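Local coordinates for protein MYB21 (Trichomonas vaginalis, PDB 3OSG) that binds promoter DNA elements of the ap65-1 gene through its R2R3 Myb domain and probably regulates transcription by RNA polymerase II, at residues Glu17-Leu22 and Asn54-Ser59; Gln78-Gln83 and Ala88-Gly93. One frame throughout, in Å; residues are numbered along the deposited sequence.

How the contacts relate
Contact 1 and contact 2 follow one another along the chain, the first closing before the second opens, and they lie on opposite sides of the chain's centre in different Myb-like domains. Their centres are 24 Å apart, although the nearest atoms approach to about 3 Å without the contacts touching. Each sets an apolar pair beside a group that holds the DNA backbone. In contact 1, Leu56 packs on helix 16-29 while Tyr55, next to it, bonds to a phosphate of chain B. In contact 2, Tyr80 meets Phe90, and Arg82, two residues on from Tyr80, grips a phosphate of chain C. Together they touch both DNA strands.

Contact 1: residues Glu17-Leu22 and Asn54-Ser59; sequences EEDEML and NYLAPS. With nucleotides of chain B.
Asp19 of helix 16-29 and Leu56 at the end of helix 45-56 are the closest backbone pair, with CA atoms 7.3 Å apart, where the second helix widens into a pi-type turn before Ala57 leaves helical angles. Leu56 carries the contact, its CG anti to its own carbonyl carbon (chi1 -56°). Leu56 CD1 touches both Leu22 CD1, methyl to methyl, and Asp19 OD1, at 3.7 Å each. Leu56 CD2 leans on CB and the carboxylate carbon of Asp19, 3.8 Å from Asp19 CG, the two side chains crossing at about a right angle. The polar end of Asp19 is engaged elsewhere: OD2 forms a salt bridge with Arg51, which the side chains of Leu22 and Leu56 also touch, so the carboxylate is held beside the apolar pair. Tyr55, next to Leu56, sends its ring the other way, toward chain B. Tyr55 OH donates to OP2 of DA5 of chain B at 2.7 Å, with that oxygen in the ring plane at the edge. C3' of the same nucleotide lies 4.1 Å above one face of the Tyr55 ring, offset toward the rim, and His98 makes an edge-to-face contact with the ring. Helix 16-29 thus packs on the end of helix 45-56 as in the three-helix Myb-like fold of the helix-turn-helix clan, with a tyrosine at that end holding the DNA backbone.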
loop_
_atom_site.group_PDB
_atom_site.type_symbol
_atom_site.label_atom_id
_atom_site.label_comp_id
_atom_site.label_asym_id
_atom_site.label_seq_id
_atom_site.Cartn_x
_atom_site.Cartn_y
_atom_site.Cartn_z
ATOM N N GLU A 17 -15.515 6.515 -1.288
ATOM C CA GLU A 17 -16.363 6.712 -0.118
ATOM C C GLU A 17 -15.876 5.906 1.095
ATOM O O GLU A 17 -15.784 6.433 2.209
ATOM C CB GLU A 17 -17.819 6.365 -0.470
ATOM C CG GLU A 17 -18.524 7.389 -1.408
ATOM C CD GLU A 17 -18.150 7.258 -2.897
ATOM O OE1 GLU A 17 -17.246 6.460 -3.238
ATOM O OE2 GLU A 17 -18.779 7.960 -3.734
ATOM N N GLU A 18 -15.556 4.634 0.882
ATOM C CA GLU A 18 -14.992 3.806 1.954
ATOM C C GLU A 18 -13.676 4.375 2.455
ATOM O O GLU A 18 -13.375 4.307 3.632
ATOM C CB GLU A 18 -14.754 2.381 1.462
ATOM C CG GLU A 18 -15.986 1.524 1.449
ATOM C CD GLU A 18 -15.740 0.155 0.841
ATOM O OE1 GLU A 18 -15.128 0.081 -0.253
ATOM O OE2 GLU A 18 -16.167 -0.847 1.459
ATOM N N ASP A 19 -12.879 4.913 1.543
ATOM C CA ASP A 19 -11.621 5.546 1.905
ATOM C C ASP A 19 -11.892 6.714 2.857
ATOM O O ASP A 19 -11.232 6.852 3.890
ATOM C CB ASP A 19 -10.889 6.032 0.647
ATOM C CG ASP A 19 -10.228 4.894 -0.127
ATOM O OD1 ASP A 19 -10.099 3.781 0.433
ATOM O OD2 ASP A 19 -9.825 5.112 -1.288
ATOM N N GLU A 20 -12.875 7.541 2.504
ATOM C CA GLU A 20 -13.263 8.669 3.347
ATOM C C GLU A 20 -13.711 8.183 4.724
ATOM O O GLU A 20 -13.195 8.629 5.747
ATOM C CB GLU A 20 -14.364 9.492 2.684
ATOM C CG GLU A 20 -13.828 10.541 1.722
ATOM C CD GLU A 20 -12.705 11.377 2.329
ATOM O OE1 GLU A 20 -12.913 11.989 3.405
ATOM O OE2 GLU A 20 -11.608 11.423 1.724
ATOM N N MET A 21 -14.674 7.268 4.724
ATOM C CA MET A 21 -15.071 6.527 5.908
ATOM C C MET A 21 -13.869 6.068 6.749
ATOM O O MET A 21 -13.794 6.360 7.946
ATOM C CB MET A 21 -15.912 5.328 5.477
ATOM C CG MET A 21 -16.666 4.654 6.590
ATOM S SD MET A 21 -18.116 3.767 5.977
ATOM C CE MET A 21 -18.420 2.692 7.374
ATOM N N LEU A 22 -12.919 5.375 6.120
ATOM C CA LEU A 22 -11.785 4.811 6.857
ATOM C C LEU A 22 -10.957 5.900 7.519
ATOM O O LEU A 22 -10.549 5.768 8.677
ATOM C CB LEU A 22 -10.894 3.977 5.928
ATOM C CG LEU A 22 -10.164 2.755 6.513
ATOM C CD1 LEU A 22 -9.140 2.184 5.539
ATOM C CD2 LEU A 22 -9.499 3.053 7.823
ATOM N N ASN A 54 -0.910 1.471 3.626
ATOM C CA ASN A 54 -0.266 1.527 2.313
ATOM C C ASN A 54 -0.855 2.556 1.362
ATOM O O ASN A 54 -0.251 2.867 0.336
ATOM C CB ASN A 54 -0.315 0.155 1.633
ATOM C CG ASN A 54 0.391 -0.909 2.432
ATOM O OD1 ASN A 54 1.597 -0.830 2.670
ATOM N ND2 ASN A 54 -0.359 -1.914 2.866
ATOM N N TYR A 55 -2.034 3.082 1.666
ATOM C CA TYR A 55 -2.668 4.003 0.716
ATOM C C TYR A 55 -3.237 5.313 1.275
ATOM O O TYR A 55 -3.185 6.338 0.596
ATOM C CB TYR A 55 -3.699 3.265 -0.154
ATOM C CG TYR A 55 -3.020 2.204 -0.991
ATOM C CD1 TYR A 55 -2.413 2.532 -2.196
ATOM C CD2 TYR A 55 -2.937 0.891 -0.543
ATOM C CE1 TYR A 55 -1.762 1.586 -2.940
ATOM C CE2 TYR A 55 -2.299 -0.071 -1.281
ATOM C CZ TYR A 55 -1.704 0.280 -2.480
ATOM O OH TYR A 55 -1.047 -0.664 -3.216
ATOM N N LEU A 56 -3.765 5.296 2.499
ATOM C CA LEU A 56 -4.488 6.467 3.001
ATOM C C LEU A 56 -3.700 7.325 3.973
ATOM O O LEU A 56 -3.909 8.532 4.037
ATOM C CB LEU A 56 -5.827 6.061 3.615
ATOM C CG LEU A 56 -6.706 5.277 2.643
ATOM C CD1 LEU A 56 -8.028 4.867 3.292
ATOM C CD2 LEU A 56 -6.944 6.084 1.371
ATOM N N ALA A 57 -2.797 6.703 4.724
ATOM C CA ALA A 57 -2.010 7.404 5.728
ATOM C C ALA A 57 -1.330 8.640 5.154
ATOM O O ALA A 57 -0.793 8.608 4.044
ATOM C CB ALA A 57 -0.988 6.480 6.332
ATOM N N PRO A 58 -1.328 9.737 5.927
ATOM C CA PRO A 58 -0.879 11.027 5.399
ATOM C C PRO A 58 0.589 11.009 4.973
ATOM O O PRO A 58 1.012 11.909 4.252
ATOM C CB PRO A 58 -1.096 11.990 6.578
ATOM C CG PRO A 58 -1.090 11.122 7.799
ATOM C CD PRO A 58 -1.656 9.797 7.364
ATOM N N SER A 59 1.339 9.994 5.393
ATOM C CA SER A 59 2.766 9.924 5.093
ATOM C C SER A 59 3.068 9.156 3.807
ATOM O O SER A 59 4.230 8.953 3.462
ATOM C CB SER A 59 3.532 9.300 6.267
ATOM O OG SER A 59 3.135 7.954 6.497
ATOM P P DA B 5 -1.462 0.470 -6.508
ATOM O OP1 DA B 5 -1.682 1.842 -6.967
ATOM O OP2 DA B 5 -0.313 0.135 -5.638
ATOM O "O5'" DA B 5 -2.801 -0.008 -5.777
ATOM C "C5'" DA B 5 -4.017 0.105 -6.486
ATOM C "C4'" DA B 5 -5.012 -0.903 -5.966
ATOM O "O4'" DA B 5 -4.586 -2.232 -6.363
ATOM C "C3'" DA B 5 -5.139 -0.959 -4.442
ATOM O "O3'" DA B 5 -6.475 -1.314 -4.128
ATOM C "C2'" DA B 5 -4.183 -2.077 -4.049
ATOM C "C1'" DA B 5 -4.307 -3.029 -5.231
ATOM N N9 DA B 5 -3.067 -3.738 -5.542
ATOM C C8 DA B 5 -1.801 -3.226 -5.500
ATOM N N7 DA B 5 -0.861 -4.084 -5.832
ATOM C C5 DA B 5 -1.556 -5.229 -6.143
ATOM C C6 DA B 5 -1.131 -6.493 -6.591
ATOM N N6 DA B 5 0.158 -6.789 -6.798
ATOM N N1 DA B 5 -2.066 -7.428 -6.820
ATOM C C2 DA B 5 -3.353 -7.110 -6.626
ATOM N N3 DA B 5 -3.870 -5.947 -6.200
ATOM C C4 DA B 5 -2.918 -5.038 -5.973
ATOM P P DT B 6 -7.005 -1.621 -2.652
ATOM O OP1 DT B 6 -8.413 -1.167 -2.728
ATOM O OP2 DT B 6 -6.081 -1.093 -1.622
ATOM O "O5'" DT B 6 -6.965 -3.213 -2.517
ATOM C "C5'" DT B 6 -7.791 -4.014 -3.366
ATOM C "C4'" DT B 6 -7.445 -5.490 -3.230
ATOM O "O4'" DT B 6 -6.044 -5.675 -3.468
ATOM C "C3'" DT B 6 -7.682 -6.167 -1.881
ATOM O "O3'" DT B 6 -8.647 -7.170 -2.146
ATOM C "C2'" DT B 6 -6.324 -6.769 -1.461
ATOM C "C1'" DT B 6 -5.630 -6.856 -2.813
ATOM N N1 DT B 6 -4.148 -6.775 -2.838
ATOM C C2 DT B 6 -3.425 -7.854 -3.278
ATOM O O2 DT B 6 -3.945 -8.896 -3.603
ATOM N N3 DT B 6 -2.067 -7.684 -3.306
ATOM C C4 DT B 6 -1.376 -6.559 -2.938
ATOM O O4 DT B 6 -0.162 -6.522 -3.001
ATOM C C5 DT B 6 -2.177 -5.442 -2.474
ATOM C C7 DT B 6 -1.524 -4.151 -2.038
ATOM C C6 DT B 6 -3.514 -5.604 -2.449
#

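Contact 2: residues Gln78-Gln83 and Ala88-Gly93; sequences QEYGRQ and AKFFPG. With nucleotides of chain C.
Tyr80, on the last turn of helix 67-80, reaches Phe90 in the turn that follows helix 84-88. From CB, its CG is anti to the carbonyl carbon (chi1 -71°), and both atoms stand back from Phe90. Farther out, Tyr80 CE2 meets Phe90 CE1 at 3.4 Å. Tyr80 CZ stays 4.0 Å from Phe90 CE1, and at the tip Tyr80 OH comes within 3.5 Å of Phe90 CZ. The rings arrive from opposite directions and touch rim to rim, their planes 22° apart, neither over the other's face. Glu79 CG sits 3.7 Å above the centre of one face of the Tyr80 ring. Lys76 links the two sides, pairing with Glu79 OE1 in a salt bridge and with the Phe90 ring in a cation-pi contact. The Tyr80 side chain also touches Ile86 and Ile87 of the short helix 84-88, which with helix 96-109 forms the helix-turn-helix of this Myb-like domain. Gln83, the N-cap residue of that short helix, turns its side chain back: Gln83 NE2 donates to Tyr80 O at 2.8 Å, onto a lone pair in the carbonyl plane. Arg82, just before Gln83, bends at chi3 and grips one phosphate of chain C by two bonds. Arg82 NE donates almost straight to OP1 of DG6 of chain C at 2.9 Å (167°), and Arg82 NH2 reaches OP2 of the same nucleotide at 3.2 Å along a more bent path.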
loop_
_atom_site.group_PDB
_atom_site.type_symbol
_atom_site.label_atom_id
_atom_site.label_comp_id
_atom_site.label_asym_id
_atom_site.label_seq_id
_atom_site.Cartn_x
_atom_site.Cartn_y
_atom_site.Cartn_z
ATOM N N GLN A 78 20.426 -4.764 -5.077
ATOM C CA GLN A 78 21.742 -5.382 -5.182
ATOM C C GLN A 78 22.330 -5.498 -3.772
ATOM O O GLN A 78 22.984 -6.482 -3.441
ATOM C CB GLN A 78 22.666 -4.560 -6.087
ATOM C CG GLN A 78 22.201 -4.446 -7.533
ATOM C CD GLN A 78 23.174 -3.664 -8.407
ATOM O OE1 GLN A 78 23.915 -4.243 -9.198
ATOM N NE2 GLN A 78 23.175 -2.344 -8.260
ATOM N N GLU A 79 22.074 -4.494 -2.942
ATOM C CA GLU A 79 22.584 -4.486 -1.577
ATOM C C GLU A 79 21.866 -5.482 -0.647
ATOM O O GLU A 79 22.516 -6.251 0.058
ATOM C CB GLU A 79 22.557 -3.064 -0.992
ATOM C CG GLU A 79 22.963 -2.967 0.489
ATOM C CD GLU A 79 23.124 -1.524 0.985
ATOM O OE1 GLU A 79 22.639 -0.590 0.302
ATOM O OE2 GLU A 79 23.739 -1.322 2.061
ATOM N N TYR A 80 20.535 -5.485 -0.663
ATOM C CA TYR A 80 19.762 -6.217 0.345
ATOM C C TYR A 80 19.012 -7.439 -0.159
ATOM O O TYR A 80 18.505 -8.227 0.630
ATOM C CB TYR A 80 18.744 -5.284 0.988
ATOM C CG TYR A 80 19.343 -4.240 1.891
ATOM C CD1 TYR A 80 19.943 -4.592 3.095
ATOM C CD2 TYR A 80 19.286 -2.900 1.559
ATOM C CE1 TYR A 80 20.475 -3.638 3.929
ATOM C CE2 TYR A 80 19.818 -1.937 2.393
ATOM C CZ TYR A 80 20.415 -2.315 3.575
ATOM O OH TYR A 80 20.945 -1.352 4.404
ATOM N N GLY A 81 18.904 -7.594 -1.468
ATOM C CA GLY A 81 18.105 -8.679 -2.002
ATOM C C GLY A 81 16.633 -8.369 -1.784
ATOM O O GLY A 81 16.265 -7.209 -1.605
ATOM N N ARG A 82 15.798 -9.403 -1.758
ATOM C CA ARG A 82 14.347 -9.207 -1.724
ATOM C C ARG A 82 13.776 -8.887 -0.346
ATOM O O ARG A 82 12.732 -9.420 0.023
ATOM C CB ARG A 82 13.646 -10.437 -2.294
ATOM C CG ARG A 82 14.077 -10.768 -3.718
ATOM C CD ARG A 82 13.510 -12.097 -4.158
ATOM N NE ARG A 82 12.054 -12.046 -4.291
ATOM C CZ ARG A 82 11.417 -11.691 -5.405
ATOM N NH1 ARG A 82 12.107 -11.347 -6.486
ATOM N NH2 ARG A 82 10.088 -11.676 -5.442
ATOM N N GLN A 83 14.454 -8.023 0.404
ATOM C CA GLN A 83 13.994 -7.643 1.742
ATOM C C GLN A 83 13.274 -6.318 1.646
ATOM O O GLN A 83 13.829 -5.261 1.937
ATOM C CB GLN A 83 15.171 -7.540 2.707
ATOM C CG GLN A 83 15.940 -8.831 2.864
ATOM C CD GLN A 83 17.066 -8.686 3.866
ATOM O OE1 GLN A 83 16.939 -9.097 5.016
ATOM N NE2 GLN A 83 18.174 -8.082 3.435
ATOM N N ALA A 88 12.360 -0.404 1.856
ATOM C CA ALA A 88 11.375 0.674 1.863
ATOM C C ALA A 88 11.739 1.750 2.886
ATOM O O ALA A 88 11.247 2.885 2.821
ATOM C CB ALA A 88 9.991 0.122 2.149
ATOM N N LYS A 89 12.590 1.385 3.838
ATOM C CA LYS A 89 13.104 2.358 4.793
ATOM C C LYS A 89 13.733 3.547 4.051
ATOM O O LYS A 89 13.579 4.703 4.458
ATOM C CB LYS A 89 14.146 1.710 5.705
ATOM C CG LYS A 89 13.608 0.707 6.716
ATOM C CD LYS A 89 12.796 1.405 7.791
ATOM C CE LYS A 89 12.658 0.533 9.037
ATOM N NZ LYS A 89 12.079 1.307 10.176
ATOM N N PHE A 90 14.435 3.254 2.955
ATOM C CA PHE A 90 15.123 4.295 2.181
ATOM C C PHE A 90 14.221 5.092 1.233
ATOM O O PHE A 90 14.705 5.955 0.505
ATOM C CB PHE A 90 16.304 3.701 1.408
ATOM C CG PHE A 90 17.274 2.957 2.277
ATOM C CD1 PHE A 90 17.208 1.581 2.395
ATOM C CD2 PHE A 90 18.239 3.641 2.998
ATOM C CE1 PHE A 90 18.095 0.896 3.210
ATOM C CE2 PHE A 90 19.128 2.969 3.814
ATOM C CZ PHE A 90 19.061 1.595 3.921
ATOM N N PHE A 91 12.917 4.822 1.253
ATOM C CA PHE A 91 11.987 5.497 0.352
ATOM C C PHE A 91 10.866 6.181 1.120
ATOM O O PHE A 91 9.807 5.599 1.355
ATOM C CB PHE A 91 11.413 4.515 -0.674
ATOM C CG PHE A 91 12.451 3.912 -1.589
ATOM C CD1 PHE A 91 12.668 4.435 -2.852
ATOM C CD2 PHE A 91 13.208 2.830 -1.183
ATOM C CE1 PHE A 91 13.615 3.883 -3.691
ATOM C CE2 PHE A 91 14.161 2.271 -2.017
ATOM C CZ PHE A 91 14.365 2.800 -3.274
ATOM N N PRO A 92 11.098 7.429 1.527
ATOM C CA PRO A 92 10.066 8.182 2.236
ATOM C C PRO A 92 8.773 8.245 1.434
ATOM O O PRO A 92 8.762 8.748 0.312
ATOM C CB PRO A 92 10.679 9.584 2.362
ATOM C CG PRO A 92 11.824 9.606 1.411
ATOM C CD PRO A 92 12.327 8.210 1.352
ATOM N N GLY A 93 7.690 7.738 2.008
ATOM C CA GLY A 93 6.400 7.832 1.362
ATOM C C GLY A 93 6.019 6.575 0.602
ATOM O O GLY A 93 4.942 6.520 0.019
ATOM P P DG C 6 8.957 -12.382 -2.008
ATOM O OP1 DG C 6 10.251 -13.050 -2.247
ATOM O OP2 DG C 6 8.716 -11.060 -2.597
ATOM O "O5'" DG C 6 7.830 -13.399 -2.420
ATOM C "C5'" DG C 6 7.867 -14.707 -1.869
ATOM C "C4'" DG C 6 6.587 -15.474 -2.152
ATOM O "O4'" DG C 6 5.406 -14.800 -1.627
ATOM C "C3'" DG C 6 6.324 -15.711 -3.630
ATOM O "O3'" DG C 6 5.832 -17.058 -3.706
ATOM C "C2'" DG C 6 5.285 -14.637 -3.964
ATOM C "C1'" DG C 6 4.483 -14.519 -2.666
ATOM N N9 DG C 6 3.986 -13.178 -2.355
ATOM C C8 DG C 6 4.747 -12.050 -2.299
ATOM N N7 DG C 6 4.083 -10.982 -1.964
ATOM C C5 DG C 6 2.784 -11.426 -1.778
ATOM C C6 DG C 6 1.622 -10.688 -1.410
ATOM O O6 DG C 6 1.557 -9.468 -1.153
ATOM N N1 DG C 6 0.496 -11.515 -1.331
ATOM C C2 DG C 6 0.537 -12.880 -1.582
ATOM N N2 DG C 6 -0.604 -13.566 -1.466
ATOM N N3 DG C 6 1.622 -13.563 -1.928
ATOM C C4 DG C 6 2.713 -12.782 -2.004
ATOM P P DC C 5 9.877 -8.614 3.600
ATOM O OP1 DC C 5 11.318 -8.925 3.680
ATOM O OP2 DC C 5 9.427 -7.251 3.273
ATOM O "O5'" DC C 5 9.125 -9.633 2.634
ATOM C "C5'" DC C 5 9.330 -11.007 2.808
ATOM C "C4'" DC C 5 8.425 -11.731 1.853
ATOM O "O4'" DC C 5 7.057 -11.553 2.296
ATOM C "C3'" DC C 5 8.484 -11.235 0.402
ATOM O "O3'" DC C 5 8.707 -12.377 -0.416
ATOM C "C2'" DC C 5 7.101 -10.630 0.171
ATOM C "C1'" DC C 5 6.259 -11.468 1.134
ATOM N N1 DC C 5 4.966 -10.840 1.501
ATOM C C2 DC C 5 3.816 -11.614 1.543
ATOM O O2 DC C 5 3.925 -12.804 1.261
ATOM N N3 DC C 5 2.635 -11.029 1.889
ATOM C C4 DC C 5 2.599 -9.725 2.169
ATOM N N4 DC C 5 1.436 -9.167 2.500
ATOM C C5 DC C 5 3.769 -8.918 2.142
ATOM C C6 DC C 5 4.916 -9.510 1.799
#